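Local coordinates for hypothetical protein HI1333 (Haemophilus influenzae, PDB 1JO0) that probably binds RNA, as expected of a small protein built from a single CRM (CRS1/YhbY) domain, although its precise cellular role is not established, at residues 43-48 with 90-95; 36-41 with 84-89. All blocks are in the same frame, centred on the assembly; numbering follows the deposited sequence.

Contact 1 (43-48 with 90-95)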
loop_
_atom_site.group_PDB
_atom_site.type_symbol
_atom_site.label_atom_id
_atom_site.label_comp_id
_atom_site.label_asym_id
_atom_site.label_seq_id
_atom_site.Cartn_x
_atom_site.Cartn_y
_atom_site.Cartn_z
ATOM N N HIS A 43 6.255 4.952 8.798
ATOM C CA HIS A 43 7.711 4.945 8.698
ATOM C C HIS A 43 8.200 5.035 7.264
ATOM O O HIS A 43 9.227 5.666 7.008
ATOM C CB HIS A 43 8.300 3.692 9.344
ATOM C CG HIS A 43 8.136 3.749 10.843
ATOM N ND1 HIS A 43 8.813 4.650 11.597
ATOM C CD2 HIS A 43 7.310 3.074 11.667
ATOM C CE1 HIS A 43 8.468 4.509 12.860
ATOM N NE2 HIS A 43 7.548 3.550 12.937
ATOM N N HIS A 44 7.492 4.376 6.324
ATOM C CA HIS A 44 8.066 4.189 5.002
ATOM C C HIS A 44 7.433 5.033 3.890
ATOM O O HIS A 44 8.109 5.201 2.861
ATOM C CB HIS A 44 7.938 2.718 4.563
ATOM C CG HIS A 44 8.665 1.824 5.511
ATOM N ND1 HIS A 44 10.034 1.818 5.591
ATOM C CD2 HIS A 44 8.203 0.902 6.381
ATOM C CE1 HIS A 44 10.417 0.914 6.497
ATOM N NE2 HIS A 44 9.318 0.344 6.981
ATOM N N GLU A 45 6.207 5.470 4.062
ATOM C CA GLU A 45 5.401 6.227 3.084
ATOM C C GLU A 45 4.964 5.323 1.934
ATOM O O GLU A 45 3.748 5.217 1.675
ATOM C CB GLU A 45 6.153 7.461 2.541
ATOM C CG GLU A 45 6.432 8.499 3.600
ATOM C CD GLU A 45 7.130 9.696 2.956
ATOM O OE1 GLU A 45 8.206 9.505 2.370
ATOM O OE2 GLU A 45 6.599 10.828 3.010
ATOM N N LEU A 46 5.882 4.695 1.236
ATOM C CA LEU A 46 5.660 3.752 0.127
ATOM C C LEU A 46 5.814 2.344 0.650
ATOM O O LEU A 46 6.876 2.024 1.182
ATOM C CB LEU A 46 6.656 3.969 -0.987
ATOM C CG LEU A 46 6.548 3.051 -2.210
ATOM C CD1 LEU A 46 5.209 3.222 -2.914
ATOM C CD2 LEU A 46 7.701 3.313 -3.141
ATOM N N ILE A 47 4.768 1.537 0.521
ATOM C CA ILE A 47 4.780 0.181 1.065
ATOM C C ILE A 47 4.197 -0.826 0.062
ATOM O O ILE A 47 3.347 -0.478 -0.772
ATOM C CB ILE A 47 4.022 0.076 2.416
ATOM C CG1 ILE A 47 2.511 0.257 2.263
ATOM C CG2 ILE A 47 4.636 1.049 3.430
ATOM C CD1 ILE A 47 1.770 -0.072 3.543
ATOM N N LYS A 48 4.620 -2.056 0.268
ATOM C CA LYS A 48 4.029 -3.229 -0.390
ATOM C C LYS A 48 3.381 -4.123 0.658
ATOM O O LYS A 48 3.974 -4.454 1.651
ATOM C CB LYS A 48 5.109 -4.017 -1.072
ATOM C CG LYS A 48 5.453 -3.618 -2.459
ATOM C CD LYS A 48 6.415 -4.680 -3.058
ATOM C CE LYS A 48 6.754 -4.252 -4.423
ATOM N NZ LYS A 48 7.879 -5.052 -4.927
ATOM N N GLU A 90 7.213 14.256 7.675
ATOM C CA GLU A 90 8.649 14.440 7.474
ATOM C C GLU A 90 8.961 13.538 6.271
ATOM O O GLU A 90 9.277 12.374 6.440
ATOM C CB GLU A 90 9.569 14.136 8.661
ATOM C CG GLU A 90 10.971 14.702 8.506
ATOM C CD GLU A 90 11.903 14.613 9.683
ATOM O OE1 GLU A 90 12.098 13.498 10.236
ATOM O OE2 GLU A 90 12.498 15.648 10.106
ATOM N N ALA A 91 8.799 14.046 5.078
ATOM C CA ALA A 91 9.011 13.289 3.857
ATOM C C ALA A 91 10.336 12.551 3.886
ATOM O O ALA A 91 11.387 13.121 4.094
ATOM C CB ALA A 91 8.991 14.115 2.588
ATOM N N LYS A 92 10.265 11.255 3.674
ATOM C CA LYS A 92 11.421 10.372 3.552
ATOM C C LYS A 92 11.765 10.224 2.069
ATOM O O LYS A 92 12.947 10.221 1.710
ATOM C CB LYS A 92 11.208 9.019 4.236
ATOM C CG LYS A 92 11.043 9.066 5.751
ATOM C CD LYS A 92 9.560 8.997 6.071
ATOM C CE LYS A 92 9.237 8.818 7.522
ATOM N NZ LYS A 92 9.913 7.747 8.282
ATOM N N ILE A 93 10.765 10.098 1.220
ATOM C CA ILE A 93 10.945 9.894 -0.203
ATOM C C ILE A 93 10.629 11.198 -0.923
ATOM O O ILE A 93 9.600 11.818 -0.705
ATOM C CB ILE A 93 10.036 8.755 -0.704
ATOM C CG1 ILE A 93 10.401 7.405 -0.086
ATOM C CG2 ILE A 93 10.019 8.704 -2.225
ATOM C CD1 ILE A 93 9.372 6.324 -0.344
ATOM N N GLN A 94 11.530 11.600 -1.814
ATOM C CA GLN A 94 11.347 12.784 -2.673
ATOM C C GLN A 94 10.404 12.446 -3.805
ATOM O O GLN A 94 10.812 11.684 -4.664
ATOM C CB GLN A 94 12.685 13.241 -3.253
ATOM C CG GLN A 94 13.633 13.715 -2.133
ATOM C CD GLN A 94 14.907 14.262 -2.742
ATOM O OE1 GLN A 94 14.887 14.920 -3.795
ATOM N NE2 GLN A 94 16.017 13.991 -2.103
ATOM N N LEU A 95 9.200 13.007 -3.756
ATOM C CA LEU A 95 8.238 12.737 -4.812
ATOM C C LEU A 95 8.342 13.818 -5.855
ATOM O O LEU A 95 8.436 15.001 -5.529
ATOM C CB LEU A 95 6.838 12.674 -4.219
ATOM C CG LEU A 95 5.647 12.174 -4.969
ATOM C CD1 LEU A 95 5.697 10.670 -5.143
ATOM C CD2 LEU A 95 4.378 12.556 -4.201
HETATM O O HOH W 1 9.769 7.180 11.092
HETATM O O HOH W 2 7.115 11.391 0.239
#

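Contact 2 (36-41 with 84-89)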
loop_
_atom_site.group_PDB
_atom_site.type_symbol
_atom_site.label_atom_id
_atom_site.label_comp_id
_atom_site.label_asym_id
_atom_site.label_seq_id
_atom_site.Cartn_x
_atom_site.Cartn_y
_atom_site.Cartn_z
ATOM N N GLU A 36 -0.443 -2.711 11.497
ATOM C CA GLU A 36 0.841 -2.953 10.838
ATOM C C GLU A 36 0.899 -2.073 9.589
ATOM O O GLU A 36 1.944 -1.503 9.326
ATOM C CB GLU A 36 1.041 -4.401 10.456
ATOM C CG GLU A 36 1.284 -5.438 11.573
ATOM C CD GLU A 36 1.366 -6.804 10.905
ATOM O OE1 GLU A 36 0.523 -7.689 11.137
ATOM O OE2 GLU A 36 2.312 -6.981 10.100
ATOM N N ILE A 37 -0.203 -1.954 8.860
ATOM C CA ILE A 37 -0.207 -1.119 7.648
ATOM C C ILE A 37 -0.044 0.329 8.046
ATOM O O ILE A 37 0.747 1.062 7.413
ATOM C CB ILE A 37 -1.468 -1.378 6.815
ATOM C CG1 ILE A 37 -1.453 -2.819 6.263
ATOM C CG2 ILE A 37 -1.585 -0.395 5.684
ATOM C CD1 ILE A 37 -2.777 -3.251 5.647
ATOM N N GLU A 38 -0.730 0.796 9.052
ATOM C CA GLU A 38 -0.531 2.178 9.505
ATOM C C GLU A 38 0.909 2.467 9.904
ATOM O O GLU A 38 1.466 3.475 9.545
ATOM C CB GLU A 38 -1.383 2.448 10.738
ATOM C CG GLU A 38 -2.753 2.886 10.405
ATOM C CD GLU A 38 -2.840 4.294 9.802
ATOM O OE1 GLU A 38 -3.785 4.490 9.034
ATOM O OE2 GLU A 38 -2.026 5.193 10.079
ATOM N N ASN A 39 1.497 1.548 10.662
ATOM C CA ASN A 39 2.858 1.676 11.123
ATOM C C ASN A 39 3.781 1.796 9.925
ATOM O O ASN A 39 4.703 2.596 9.853
ATOM C CB ASN A 39 3.214 0.495 12.009
ATOM C CG ASN A 39 4.635 0.599 12.530
ATOM O OD1 ASN A 39 5.020 1.552 13.211
ATOM N ND2 ASN A 39 5.427 -0.410 12.221
ATOM N N ALA A 40 3.590 0.916 8.953
ATOM C CA ALA A 40 4.422 0.863 7.764
ATOM C C ALA A 40 4.299 2.126 6.923
ATOM O O ALA A 40 5.274 2.700 6.452
ATOM C CB ALA A 40 4.055 -0.388 6.972
ATOM N N LEU A 41 3.086 2.630 6.722
ATOM C CA LEU A 41 2.874 3.892 6.059
ATOM C C LEU A 41 3.594 5.020 6.771
ATOM O O LEU A 41 4.236 5.867 6.150
ATOM C CB LEU A 41 1.407 4.246 5.916
ATOM C CG LEU A 41 0.594 3.407 4.931
ATOM C CD1 LEU A 41 -0.903 3.699 5.117
ATOM C CD2 LEU A 41 0.988 3.629 3.487
ATOM N N LEU A 84 1.093 0.799 -1.996
ATOM C CA LEU A 84 0.336 1.901 -1.411
ATOM C C LEU A 84 1.273 3.050 -1.038
ATOM O O LEU A 84 2.444 2.782 -0.715
ATOM C CB LEU A 84 -0.413 1.458 -0.180
ATOM C CG LEU A 84 -1.412 0.328 -0.320
ATOM C CD1 LEU A 84 -1.726 -0.291 1.026
ATOM C CD2 LEU A 84 -2.662 0.870 -0.955
ATOM N N TYR A 85 0.762 4.259 -1.019
ATOM C CA TYR A 85 1.565 5.415 -0.637
ATOM C C TYR A 85 0.765 6.411 0.169
ATOM O O TYR A 85 -0.355 6.752 -0.223
ATOM C CB TYR A 85 2.159 6.109 -1.861
ATOM C CG TYR A 85 2.863 7.410 -1.571
ATOM C CD1 TYR A 85 4.190 7.441 -1.129
ATOM C CD2 TYR A 85 2.240 8.642 -1.741
ATOM C CE1 TYR A 85 4.818 8.654 -0.871
ATOM C CE2 TYR A 85 2.867 9.835 -1.491
ATOM C CZ TYR A 85 4.159 9.847 -1.057
ATOM O OH TYR A 85 4.795 11.033 -0.815
ATOM N N ARG A 86 1.351 6.911 1.260
ATOM C CA ARG A 86 0.750 8.047 1.946
ATOM C C ARG A 86 1.874 8.998 2.392
ATOM O O ARG A 86 2.837 8.481 2.980
ATOM C CB ARG A 86 -0.037 7.607 3.157
ATOM C CG ARG A 86 -0.888 8.690 3.789
ATOM C CD ARG A 86 -1.697 8.151 4.940
ATOM N NE ARG A 86 -0.906 7.785 6.096
ATOM C CZ ARG A 86 -1.310 7.014 7.097
ATOM N NH1 ARG A 86 -2.521 6.454 7.104
ATOM N NH2 ARG A 86 -0.453 6.798 8.093
ATOM N N PRO A 87 1.774 10.283 2.129
ATOM C CA PRO A 87 2.869 11.177 2.508
ATOM C C PRO A 87 2.939 11.364 4.017
ATOM O O PRO A 87 1.933 11.334 4.703
ATOM C CB PRO A 87 2.503 12.480 1.786
ATOM C CG PRO A 87 1.008 12.439 1.698
ATOM C CD PRO A 87 0.673 10.991 1.470
ATOM N N SER A 88 4.178 11.604 4.472
ATOM C CA SER A 88 4.557 11.851 5.850
ATOM C C SER A 88 4.747 13.338 6.078
ATOM O O SER A 88 5.114 14.061 5.168
ATOM C CB SER A 88 5.913 11.138 6.176
ATOM O OG SER A 88 6.341 11.384 7.462
ATOM N N GLU A 89 4.587 13.778 7.296
ATOM C CA GLU A 89 4.944 15.114 7.719
ATOM C C GLU A 89 6.439 15.323 7.670
ATOM O O GLU A 89 6.829 16.494 7.597
ATOM C CB GLU A 89 4.436 15.439 9.146
ATOM C CG GLU A 89 2.939 15.233 9.213
ATOM C CD GLU A 89 2.271 15.782 10.443
ATOM O OE1 GLU A 89 1.065 16.122 10.374
ATOM O OE2 GLU A 89 3.003 15.849 11.458
HETATM O O HOH W 3 3.528 8.467 5.713
#

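Contact 1 (43-48 with 90-95)
Glu45 OE1 takes two successive backbone N-H groups of the C-terminal segment, those of Lys92 and Ile93, and so ties down a stretch that has no regular structure of its own. The Ile93 N to Glu45 OE1 bond is 2.9 Å long and nearly follows the carboxylate C-O direction; Lys92 N reaches Glu45 OE1 at 3.0 Å from above the carboxylate plane, 55° out of it. CG of Glu45 lies anti to its carbonyl carbon (chi1 -65°) and CD anti to CA (chi2 -178°), an extended chain that leads toward residues 91-93. The other oxygen, OE2, receives Ser88 N, so one carboxylate gathers three main-chain amides. Water 2 bridges the same parts, giving a proton to Ile93 O and, weakly, to Glu45 OE2.

The side chains of Lys92 and Glu45 cross at a slant, with Lys92 CD 4.0 Å from Glu45 CG. In one of two modelled conformers Lys92 NZ lies only 2.5 Å from His43 O, shorter than usual, so this bond is doubtful; in that conformer water 1 would link NZ to His43 ND1. Apart from these polar contacts, Ile93 CD1 rests 3.7 Å from Leu46 CB.

Glu45, with positive phi, forms the turn between helix 31-44 and strand 46-51. Its backbone pairs with Arg86 just beyond strand 81-85, while Leu46 and Ile93 both lean on Leu14 of helix 5-15.

Contact 2 (36-41 with 84-89)
A salt bridge set beside an aliphatic contact joins helix 31-44 to the residue that follows strand 81-85, in a largely buried position where the helix packs on the sheet. Arg86 meets Glu38 end-on with two nitrogens, one for each carboxylate oxygen: NH1 to Glu38 OE1 and NH2 to Glu38 OE2 are both 3.0 Å. Each oxygen lies close to the guanidinium plane, but the two flat groups are turned 36° against each other. NH1 approaches OE1 on its syn side, somewhat out of the carboxylate plane, whereas NH2 comes to OE2 from above that plane. Although the CB of Glu38 points away from the strand, the bend at chi2 (-70°) brings CD round and lets the carboxylate come back to the arginine.

Leu41, nearly one helical turn further on, crosses Arg86 at about a right angle. Its CD1 lies over one guanidinium face, toward the rim, 3.8 Å from Arg86 NH1, while CD2 reaches the base of the same residue, 4.1 Å from Arg86 CB. Leu41 thus touches the arginine near its backbone and again at its guanidinium.

This is the helix-on-sheet packing of the compact alpha/beta CRM domain, where Leu41 and Leu84 also both touch Ile47 of the neighbouring strand 46-51. The cation has further partners: NH1 donates to Thr70 O at the end of helix 56-70, and NH2 makes a weak bond to Asn42 OD1. Several acceptors therefore restrain the guanidinium's orientation. Nearer the strand, water 3 lies 2.7 Å from Leu41 O and 2.8 Å from Arg86 O, and can donate to either.

How the contacts relate
The two contacts illustrate how nearby pieces of chain can be secured at neighbouring points: their centres lie about 7 Å apart, on the same side of the chain's centre. Along the sequence the segments alternate: 36-41 is separated from 43-48 by one residue, and 84-89 runs straight into 90-95. Helix 31-44 serves both, and strands 46-51 and 81-85, antiparallel neighbours in the mixed sheet, join them through the Ile47 O to Leu84 N contact of 2.9 Å. Contact 2 fastens the helix to the residue just past strand 81-85, while contact 1 holds the C-terminal tail against the turn that follows the helix, all within a single compact CRM fold.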